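Local structure of alanine racemase (Actinobacillus succinogenes, 3C3K) at residues E47-S53 with D72-E76; Y157-S161 with S177-V183; L166-K172 with S192-G198. The protein is of unknown function but has the two-lobed alpha/beta fold of periplasmic binding protein-like domains, each lobe built round a parallel sheet. All coordinates share one frame. Residue numbers count along the deposited sequence, not the author numbering.

Overall arrangement
The contacts sample both lobes. Contact 1, partly buried, lies in the first lobe, where polar loops following strands 39-45 and 68-70 meet; carboxylates, hydroxyls and a water dominate it. Contacts 2 and 3 lie in the second lobe and share helix 168-179. Contact 3 uses the start of that helix for a buried crossing with helix 193-205, made by glycines and apolar side chains. Contact 2, likewise partly buried and farther from the chain's centre, uses the end of helix 168-179 against strand 159-162, outermost in its sheet within this chain, with a water holding the polar part. Centres of contacts 2 and 3 are 17 Å apart. Contacts 1 and 3 also touch the second subunit.

Contact 1: E47-S53 with D72-E76; sequences ESDLARS and DALSE
The S48 side chain abuts A73, its OG 3.8 Å from A73 CB and 2.9 Å from A73 N, from which it accepts a nearly straight hydrogen bond (172°). In the first lobe of this periplasmic binding protein-like fold, both segments leave the C-terminal ends of parallel strands, 39-45 and 68-70, between which strand 9-15 runs. S48 OG is also hydrogen-bonded to Y136, which follows strand 127-131 of the other lobe. The backbone turns sharply through E47 (phi/psi 50/40) and S48 (49/36), both left-handed, and brings S48 CA within 5.0 Å of D72 CA. D72 (chi1 m) then accepts a weak hydrogen bond at OD1 from S48 N, 3.2 Å away.

Next comes the helix starting at L50, with D49 as its N-cap: D49 OD1 lies 3.0 Å from A51 N and 3.4 Å from R52 N, the latter bond weak. One turn on, S53 (chi1 m) aims at 72-76, its OG 2.7 Å from E76 OE2 and 3.0 Å from D49 O. E76, extended in t,t, reaches back from residues 74-76, which have helical phi/psi angles. Its OE1 is only 2.5 Å from D72 OD2, so one of these acids probably carries a proton. Outside this cluster, R52 NH1 makes a salt bridge to E47 OE1 at 2.6 Å, while R52 NE pairs with E35 of the second subunit. Water 1 donates to E76 OE2 at 2.7 Å and, weakly, to S48 O at 3.3 Å.

Contact 2: Y157-S161 with S177-V183; sequences YSRIS and SLLKSAV
Fully extended at chi2 (174°) but off the wells at chi1 (99°) and chi3 (115°), the R159 side chain extends toward 177-183 and sets its CG 3.6 Å from L178 CD2. L178, in the m,t rotamer, pushes the same CD2 to 3.7 Å from S161 CB, so this one methyl fills the space between R159 and S161, both of which point toward 177-183. I160, between them, points away. S161 (chi1 t) has its OG 4.1 Å from S177 CB and is weakly hydrogen-bonded to A174 of the helix.

The segments run in opposite senses: S161 CA is 6.9 Å from L178 CA, and Y157 CA is 8.4 Å from V183 CA. They belong to a beta-alpha-beta crossover of the second lobe, in which strand 159-162 leads through helix 168-179 to strand 187-190, with strand 127-131 lying between the two strands. The helix ends at L179, and K180 (phi/psi -88/77) centres an inverse gamma turn.

Beyond it, S181 (chi1 t) donates from OG to V183 O at 3.0 Å. The Y157 ring (chi1 t) has V183 O at its edge, 3.7 Å from CE1, and an apolar contact from CD1 to V183 CG1 at 3.9 Å. Water 2 accepts from Y157 OH at 2.6 Å and weakly from R159 NE at 3.0 Å, and donates to L178 O at 2.8 Å and V183 O at 2.7 Å.

Contact 3: L166-K172 with S192-G198; sequences LDYMAGK and SDVLAAG
S192 opens helix 193-205 as its N-cap, OG accepting from V194 N at 3.0 Å, while its CB meets L166 CD1 at 3.8 Å. V194 (chi1 t) points at the start of the other helix, its CG1 3.5 Å from D167 CA. D167 is the N-cap there, OD1 accepting from A170 N at 2.8 Å. L195, in the m,t rotamer, rests its CD2 against D167 O (3.4 Å) and A170 CB (4.0 Å), and its CG packs on L166 CD1 at 3.9 Å. Its O faces G171 CA at 3.4 Å, a CA-H...O contact. A turn later, G198 CA makes another to Y168 O at 3.3 Å, and K172 CA one to G198 O at 3.4 Å.

Helices 168-172 and 193-198, consecutive helices of the second lobe, thus cross at -56° with axes only 6.5 Å apart. An ideal CB would stand 2.1 Å from L195 O at G171 and 2.0 Å from Y168 O at G198: such close backbone packing, held by CA-H...O contacts and apolar side chains, depends on both residues lacking side chains.

Contact 1: E47-S53 with D72-E76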
# COMPACT_ATOMS: atom_id res chain seq x y z
N GLU B 47 -2.24 -10.51 -9.41
CA GLU B 47 -0.77 -10.65 -9.56
C GLU B 47 -0.33 -11.47 -10.76
O GLU B 47 0.61 -12.33 -10.65
CB GLU B 47 -0.17 -11.30 -8.32
CG GLU B 47 -0.57 -10.60 -7.05
CD GLU B 47 0.19 -11.12 -5.83
OE1 GLU B 47 -0.29 -12.00 -5.09
OE2 GLU B 47 1.29 -10.63 -5.61
N SER B 48 -1.03 -11.26 -11.88
CA SER B 48 -0.77 -11.98 -13.10
C SER B 48 -0.67 -13.48 -12.94
O SER B 48 0.15 -14.16 -13.58
CB SER B 48 0.46 -11.41 -13.78
OG SER B 48 0.29 -10.00 -13.91
N ASP B 49 -1.49 -13.99 -12.04
CA ASP B 49 -1.67 -15.41 -11.78
C ASP B 49 -2.93 -15.80 -12.50
O ASP B 49 -4.03 -15.29 -12.20
CB ASP B 49 -1.87 -15.60 -10.27
CG ASP B 49 -2.09 -17.02 -9.89
OD1 ASP B 49 -2.68 -17.78 -10.70
OD2 ASP B 49 -1.69 -17.39 -8.76
N LEU B 50 -2.76 -16.68 -13.48
CA LEU B 50 -3.83 -16.95 -14.44
C LEU B 50 -5.01 -17.62 -13.79
O LEU B 50 -6.16 -17.34 -14.18
CB LEU B 50 -3.30 -17.82 -15.56
CG LEU B 50 -4.23 -18.06 -16.73
CD1 LEU B 50 -4.56 -16.77 -17.41
CD2 LEU B 50 -3.45 -18.99 -17.71
N ALA B 51 -4.72 -18.43 -12.77
CA ALA B 51 -5.79 -19.14 -12.09
C ALA B 51 -6.63 -18.14 -11.33
O ALA B 51 -7.86 -18.23 -11.34
CB ALA B 51 -5.25 -20.21 -11.18
N ARG B 52 -5.98 -17.20 -10.64
CA ARG B 52 -6.74 -16.13 -9.98
C ARG B 52 -7.58 -15.32 -10.96
O ARG B 52 -8.72 -15.02 -10.71
CB ARG B 52 -5.79 -15.17 -9.26
CG ARG B 52 -5.37 -15.64 -7.95
CD ARG B 52 -4.63 -14.54 -7.21
NE ARG B 52 -3.91 -15.08 -6.08
CZ ARG B 52 -2.87 -14.51 -5.47
NH1 ARG B 52 -2.40 -13.32 -5.87
NH2 ARG B 52 -2.30 -15.13 -4.43
N SER B 53 -7.01 -14.96 -12.11
CA SER B 53 -7.71 -14.16 -13.10
C SER B 53 -8.94 -14.86 -13.61
O SER B 53 -10.02 -14.28 -13.66
CB SER B 53 -6.82 -13.91 -14.28
OG SER B 53 -5.64 -13.31 -13.83
N ASP B 72 -2.72 -6.35 -14.96
CA ASP B 72 -1.80 -7.51 -15.14
C ASP B 72 -0.87 -7.46 -16.32
O ASP B 72 -1.03 -6.62 -17.25
CB ASP B 72 -2.62 -8.78 -15.24
CG ASP B 72 -3.11 -9.29 -13.89
OD1 ASP B 72 -2.68 -8.76 -12.88
OD2 ASP B 72 -3.85 -10.31 -13.86
N ALA B 73 0.11 -8.38 -16.33
CA ALA B 73 1.06 -8.48 -17.44
C ALA B 73 0.31 -8.57 -18.77
O ALA B 73 -0.73 -9.28 -18.89
CB ALA B 73 2.01 -9.71 -17.25
N LEU B 74 0.84 -7.84 -19.75
CA LEU B 74 0.29 -7.73 -21.11
C LEU B 74 0.06 -9.07 -21.72
O LEU B 74 -0.92 -9.26 -22.40
CB LEU B 74 1.29 -6.96 -22.00
CG LEU B 74 0.88 -6.58 -23.41
CD1 LEU B 74 -0.21 -5.56 -23.30
CD2 LEU B 74 2.09 -6.03 -24.11
N SER B 75 0.94 -10.05 -21.44
CA SER B 75 0.82 -11.35 -22.06
C SER B 75 -0.36 -12.24 -21.57
O SER B 75 -0.65 -13.36 -22.12
CB SER B 75 2.10 -12.10 -21.76
OG SER B 75 2.20 -12.34 -20.38
N GLU B 76 -1.05 -11.74 -20.55
CA GLU B 76 -2.24 -12.40 -20.03
C GLU B 76 -3.43 -12.08 -20.92
O GLU B 76 -4.40 -12.81 -20.89
CB GLU B 76 -2.53 -11.91 -18.61
CG GLU B 76 -3.46 -12.86 -17.82
CD GLU B 76 -3.68 -12.45 -16.38
OE1 GLU B 76 -4.11 -11.27 -16.14
OE2 GLU B 76 -3.50 -13.34 -15.51
O HOH W 1 -1.45 -14.83 -16.37

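Contact 2: Y157-S161 with S177-V183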
# COMPACT_ATOMS: atom_id res chain seq x y z
N TYR B 157 30.12 -0.47 -18.38
CA TYR B 157 29.46 -1.12 -17.24
C TYR B 157 27.97 -1.28 -17.47
O TYR B 157 27.24 -0.30 -17.81
CB TYR B 157 29.69 -0.30 -15.96
CG TYR B 157 29.03 -0.80 -14.68
CD1 TYR B 157 29.77 -1.44 -13.70
CD2 TYR B 157 27.68 -0.54 -14.42
CE1 TYR B 157 29.17 -1.87 -12.51
CE2 TYR B 157 27.07 -0.98 -13.27
CZ TYR B 157 27.82 -1.64 -12.31
OH TYR B 157 27.23 -2.03 -11.15
N SER B 158 27.55 -2.51 -17.20
CA SER B 158 26.18 -2.89 -17.23
C SER B 158 25.96 -3.80 -16.06
O SER B 158 26.79 -4.74 -15.83
CB SER B 158 25.93 -3.76 -18.46
OG SER B 158 24.74 -3.38 -19.00
N ARG B 159 24.87 -3.54 -15.32
CA ARG B 159 24.38 -4.55 -14.44
C ARG B 159 23.03 -4.52 -13.85
O ARG B 159 22.53 -3.47 -13.43
CB ARG B 159 25.44 -5.34 -13.71
CG ARG B 159 25.87 -5.09 -12.31
CD ARG B 159 26.86 -6.30 -12.07
NE ARG B 159 28.26 -5.86 -11.87
CZ ARG B 159 29.16 -5.65 -12.84
NH1 ARG B 159 30.39 -5.22 -12.52
NH2 ARG B 159 28.86 -5.84 -14.13
N ILE B 160 22.44 -5.70 -13.77
CA ILE B 160 21.05 -5.80 -13.38
C ILE B 160 20.92 -6.77 -12.25
O ILE B 160 21.49 -7.90 -12.30
CB ILE B 160 20.22 -6.30 -14.57
CG1 ILE B 160 20.39 -5.36 -15.73
CG2 ILE B 160 18.73 -6.47 -14.18
CD1 ILE B 160 19.95 -5.90 -17.11
N SER B 161 20.18 -6.37 -11.23
CA SER B 161 19.96 -7.29 -10.16
C SER B 161 18.44 -7.38 -9.97
O SER B 161 17.76 -6.36 -10.09
CB SER B 161 20.65 -6.71 -8.92
OG SER B 161 20.30 -7.42 -7.77
N SER B 177 23.98 -7.11 -3.41
CA SER B 177 24.47 -7.94 -4.50
C SER B 177 25.27 -7.14 -5.53
O SER B 177 26.28 -7.65 -6.02
CB SER B 177 23.28 -8.61 -5.17
OG SER B 177 23.70 -9.43 -6.26
N LEU B 178 24.87 -5.89 -5.82
CA LEU B 178 25.59 -5.04 -6.82
C LEU B 178 26.87 -4.45 -6.27
O LEU B 178 27.82 -4.17 -7.01
CB LEU B 178 24.71 -3.87 -7.30
CG LEU B 178 23.40 -4.17 -8.04
CD1 LEU B 178 22.53 -2.94 -8.01
CD2 LEU B 178 23.64 -4.62 -9.47
N LEU B 179 26.90 -4.27 -4.96
CA LEU B 179 28.08 -3.77 -4.30
C LEU B 179 29.12 -4.87 -4.20
O LEU B 179 30.29 -4.56 -4.05
CB LEU B 179 27.76 -3.24 -2.92
CG LEU B 179 26.85 -1.99 -2.99
CD1 LEU B 179 26.44 -1.50 -1.60
CD2 LEU B 179 27.56 -0.90 -3.75
N LYS B 180 28.69 -6.13 -4.25
CA LYS B 180 29.64 -7.25 -4.11
C LYS B 180 30.21 -7.59 -5.46
O LYS B 180 29.77 -8.54 -6.12
CB LYS B 180 28.94 -8.49 -3.53
CG LYS B 180 29.19 -8.72 -2.06
CD LYS B 180 28.64 -10.13 -1.67
CE LYS B 180 29.22 -10.62 -0.28
NZ LYS B 180 28.78 -12.00 0.13
N SER B 181 31.15 -6.79 -5.93
CA SER B 181 31.67 -7.02 -7.28
C SER B 181 32.90 -6.24 -7.45
O SER B 181 33.11 -5.28 -6.70
CB SER B 181 30.68 -6.62 -8.36
OG SER B 181 31.39 -6.26 -9.51
N ALA B 182 33.71 -6.67 -8.43
CA ALA B 182 35.01 -6.04 -8.76
C ALA B 182 34.83 -4.55 -8.93
O ALA B 182 35.53 -3.75 -8.29
CB ALA B 182 35.57 -6.64 -10.05
N VAL B 183 33.90 -4.19 -9.80
CA VAL B 183 33.53 -2.80 -10.07
C VAL B 183 32.18 -2.54 -9.44
O VAL B 183 31.22 -3.25 -9.72
CB VAL B 183 33.49 -2.51 -11.59
CG1 VAL B 183 33.13 -1.03 -11.85
CG2 VAL B 183 34.83 -2.80 -12.22
O HOH W 2 28.55 -3.78 -9.67

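Contact 3: L166-K172 with S192-G198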
# COMPACT_ATOMS: atom_id res chain seq x y z
N LEU B 166 8.41 -7.06 -4.13
CA LEU B 166 8.37 -5.65 -4.20
C LEU B 166 8.35 -5.09 -2.77
O LEU B 166 7.30 -4.73 -2.25
CB LEU B 166 7.17 -5.13 -5.06
CG LEU B 166 7.36 -3.63 -5.33
CD1 LEU B 166 8.33 -3.41 -6.44
CD2 LEU B 166 6.03 -2.90 -5.58
N ASP B 167 9.50 -5.00 -2.13
CA ASP B 167 9.58 -4.40 -0.80
C ASP B 167 10.97 -3.89 -0.55
O ASP B 167 11.87 -4.21 -1.31
CB ASP B 167 9.10 -5.37 0.32
CG ASP B 167 9.90 -6.65 0.42
OD1 ASP B 167 11.08 -6.69 0.06
OD2 ASP B 167 9.34 -7.64 0.93
N TYR B 168 11.15 -3.11 0.52
CA TYR B 168 12.40 -2.40 0.72
C TYR B 168 13.54 -3.41 0.97
O TYR B 168 14.62 -3.21 0.50
CB TYR B 168 12.27 -1.36 1.85
CG TYR B 168 12.61 -1.92 3.20
CD1 TYR B 168 13.92 -1.83 3.71
CD2 TYR B 168 11.66 -2.59 3.95
CE1 TYR B 168 14.26 -2.38 4.93
CE2 TYR B 168 11.98 -3.13 5.20
CZ TYR B 168 13.27 -3.02 5.68
OH TYR B 168 13.54 -3.55 6.91
N MET B 169 13.26 -4.50 1.65
CA MET B 169 14.27 -5.52 1.90
C MET B 169 14.78 -6.09 0.60
O MET B 169 16.00 -6.34 0.47
CB MET B 169 13.72 -6.67 2.80
CG MET B 169 14.80 -7.74 3.14
SD MET B 169 16.28 -7.06 3.94
CE MET B 169 15.62 -5.76 5.11
N ALA B 170 13.87 -6.31 -0.38
CA ALA B 170 14.31 -6.79 -1.67
C ALA B 170 15.23 -5.80 -2.33
O ALA B 170 16.18 -6.18 -2.97
CB ALA B 170 13.15 -7.07 -2.54
N GLY B 171 14.94 -4.51 -2.17
CA GLY B 171 15.80 -3.46 -2.73
C GLY B 171 17.22 -3.48 -2.13
O GLY B 171 18.23 -3.22 -2.80
N LYS B 172 17.25 -3.73 -0.83
CA LYS B 172 18.41 -3.64 -0.01
C LYS B 172 19.29 -4.83 -0.41
O LYS B 172 20.49 -4.66 -0.66
CB LYS B 172 17.93 -3.76 1.47
CG LYS B 172 18.91 -3.38 2.47
CD LYS B 172 18.32 -3.19 3.89
CE LYS B 172 19.51 -3.10 4.83
NZ LYS B 172 19.04 -2.81 6.20
N SER B 192 11.07 0.75 -9.13
CA SER B 192 10.02 1.23 -8.23
C SER B 192 10.67 2.04 -7.10
O SER B 192 11.73 1.65 -6.62
CB SER B 192 9.27 0.07 -7.61
OG SER B 192 8.51 0.53 -6.48
N ASP B 193 10.01 3.11 -6.64
CA ASP B 193 10.46 3.81 -5.45
C ASP B 193 10.61 2.89 -4.23
O ASP B 193 11.40 3.16 -3.40
CB ASP B 193 9.46 4.92 -5.09
CG ASP B 193 9.40 6.00 -6.13
OD1 ASP B 193 10.38 6.16 -6.89
OD2 ASP B 193 8.42 6.76 -6.15
N VAL B 194 9.83 1.83 -4.11
CA VAL B 194 9.90 0.91 -2.95
C VAL B 194 11.31 0.23 -2.92
O VAL B 194 11.96 0.12 -1.89
CB VAL B 194 8.79 -0.15 -3.02
CG1 VAL B 194 8.92 -1.16 -1.89
CG2 VAL B 194 7.40 0.50 -2.93
N LEU B 195 11.75 -0.21 -4.08
CA LEU B 195 13.06 -0.88 -4.19
C LEU B 195 14.17 0.14 -3.98
O LEU B 195 15.19 -0.20 -3.40
CB LEU B 195 13.16 -1.52 -5.57
CG LEU B 195 12.14 -2.65 -5.73
CD1 LEU B 195 12.28 -3.15 -7.20
CD2 LEU B 195 12.36 -3.80 -4.70
N ALA B 196 13.95 1.38 -4.41
CA ALA B 196 15.00 2.43 -4.32
C ALA B 196 15.19 2.85 -2.86
O ALA B 196 16.30 3.15 -2.42
CB ALA B 196 14.67 3.65 -5.21
N ALA B 197 14.10 2.83 -2.09
CA ALA B 197 14.19 3.17 -0.66
C ALA B 197 15.10 2.17 0.05
O ALA B 197 15.84 2.53 0.96
CB ALA B 197 12.81 3.20 -0.03
N GLY B 198 15.05 0.91 -0.39
CA GLY B 198 15.91 -0.16 0.14
C GLY B 198 17.32 0.01 -0.36
O GLY B 198 18.31 -0.25 0.35